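Side-chain contact in possible metal-dependent hydrolase (Veillonella parvula, PDB 3RPC), which is probably a metal-dependent hydrolase of the metallo-beta-lactamase superfamily, binding two zinc ions in each chain: residues I210-M213 against V214-P218. Numbering follows the deposited sequence.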
loop_
_atom_site.group_PDB
_atom_site.type_symbol
_atom_site.label_atom_id
_atom_site.label_comp_id
_atom_site.label_asym_id
_atom_site.label_seq_id
_atom_site.Cartn_x
_atom_site.Cartn_y
_atom_site.Cartn_z
ATOM N N ILE A 210 12.472 15.435 -4.468
ATOM C CA ILE A 210 13.902 15.294 -4.649
ATOM C C ILE A 210 14.640 15.851 -3.439
ATOM O O ILE A 210 15.559 15.230 -2.920
ATOM C CB ILE A 210 14.374 16.007 -5.923
ATOM C CG1 ILE A 210 13.716 15.384 -7.150
ATOM C CG2 ILE A 210 15.905 15.970 -6.031
ATOM C CD1 ILE A 210 14.140 16.046 -8.459
ATOM N N GLY A 211 14.234 17.031 -2.979
ATOM C CA GLY A 211 14.889 17.614 -1.825
ATOM C C GLY A 211 14.723 16.711 -0.614
ATOM O O GLY A 211 15.665 16.508 0.162
ATOM N N ARG A 212 13.525 16.152 -0.459
ATOM C CA ARG A 212 13.237 15.323 0.710
ATOM C C ARG A 212 14.035 14.033 0.639
ATOM O O ARG A 212 14.501 13.524 1.663
ATOM C CB ARG A 212 11.736 15.025 0.810
ATOM C CG ARG A 212 11.314 14.390 2.132
ATOM C CD ARG A 212 9.815 14.110 2.173
ATOM N NE ARG A 212 9.030 15.318 1.901
ATOM C CZ ARG A 212 8.279 15.480 0.814
ATOM N NH1 ARG A 212 8.178 14.502 -0.085
ATOM N NH2 ARG A 212 7.610 16.610 0.630
HETATM N N MSE A 213 14.202 13.501 -0.568
HETATM C CA MSE A 213 14.948 12.256 -0.719
HETATM C C MSE A 213 16.411 12.427 -0.324
HETATM O O MSE A 213 17.030 11.515 0.239
HETATM C CB MSE A 213 14.864 11.726 -2.159
HETATM C CG MSE A 213 15.387 10.302 -2.343
HETATM SE SE MSE A 213 14.251 9.026 -1.391
HETATM C CE MSE A 213 12.730 9.014 -2.551
ATOM N N VAL A 214 16.975 13.588 -0.635
ATOM C CA VAL A 214 18.365 13.856 -0.314
ATOM C C VAL A 214 18.562 13.946 1.200
ATOM O O VAL A 214 19.582 13.498 1.729
ATOM C CB VAL A 214 18.858 15.139 -1.009
ATOM C CG1 VAL A 214 20.201 15.572 -0.446
ATOM C CG2 VAL A 214 18.946 14.911 -2.526
ATOM N N VAL A 215 17.571 14.503 1.892
ATOM C CA VAL A 215 17.614 14.555 3.348
ATOM C C VAL A 215 17.486 13.151 3.930
ATOM O O VAL A 215 18.224 12.774 4.848
ATOM C CB VAL A 215 16.499 15.444 3.912
ATOM C CG1 VAL A 215 16.438 15.336 5.435
ATOM C CG2 VAL A 215 16.709 16.891 3.477
ATOM N N ARG A 216 16.562 12.365 3.390
ATOM C CA ARG A 216 16.332 11.031 3.950
ATOM C C ARG A 216 17.500 10.083 3.709
ATOM O O ARG A 216 17.863 9.304 4.589
ATOM C CB ARG A 216 15.034 10.412 3.423
ATOM C CG ARG A 216 14.534 9.228 4.248
ATOM C CD ARG A 216 13.917 9.670 5.576
ATOM N NE ARG A 216 12.628 10.317 5.373
ATOM C CZ ARG A 216 12.424 11.630 5.427
ATOM N NH1 ARG A 216 11.216 12.119 5.206
ATOM N NH2 ARG A 216 13.429 12.455 5.708
ATOM N N LYS A 217 18.097 10.170 2.522
ATOM C CA LYS A 217 19.159 9.260 2.114
ATOM C C LYS A 217 20.343 10.038 1.556
ATOM O O LYS A 217 20.554 10.075 0.343
ATOM C CB LYS A 217 18.631 8.272 1.068
ATOM C CG LYS A 217 17.578 7.315 1.615
ATOM C CD LYS A 217 18.188 6.392 2.670
ATOM C CE LYS A 217 17.193 5.362 3.159
ATOM N NZ LYS A 217 17.705 4.633 4.356
ATOM N N PRO A 218 21.123 10.672 2.447
ATOM C CA PRO A 218 22.212 11.561 2.019
ATOM C C PRO A 218 23.323 10.867 1.236
ATOM O O PRO A 218 24.095 11.545 0.560
ATOM C CB PRO A 218 22.779 12.091 3.345
ATOM C CG PRO A 218 21.714 11.855 4.346
ATOM C CD PRO A 218 20.981 10.634 3.913
#
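The last turns of helix 207-216 bring Arg212 and Arg216 side by side, one turn apart. This helix is the crossover between parallel strands 186-190 and 221-225, a beta-alpha-beta unit of the metallo-beta-lactamase fold. Four i to i+4 backbone bonds hold the turns. Val214 N bonds to Ile210 O and Val215 N to Gly211 O. Arg216 N reaches Arg212 O at 2.9 Å, and Lys217 N reaches Met213 O at 2.9 Å with an N-H...O angle of 153°. Lys217 is the first residue to leave helical geometry, yet its N-H still closes the last turn. The two arginine side chains point the same way. Arg216 bends twice, at chi2 (75°) and chi3, which brings its NH1 to 3.8 Å from CG of Arg212. A guanidinium nitrogen thus meets the aliphatic part of its neighbour. The guanidinium planes are 48° apart and do not stack. Arg212 NE and Arg216 NH1 stay 5.1 Å apart. CG2 of each valine, set beside its own backbone N, meets a carbonyl oxygen one turn back: CG2 of Val214 is 3.4 Å from Ile210 O, and CG2 of Val215 is 3.5 Å from Gly211 O. Met213, a selenomethionine, turns inward onto Ile187, Met189 and Ile222, while Val214 packs on Ile222 and Val253. The charged ends have acidic partners outside this contact: Arg212 pairs with Asp209, Arg216 with Glu176 and Lys217 with Asp183. Arg212 also makes a cation-pi contact with Trp171. The acidic partners probably offset the like charges of the neighbouring arginines.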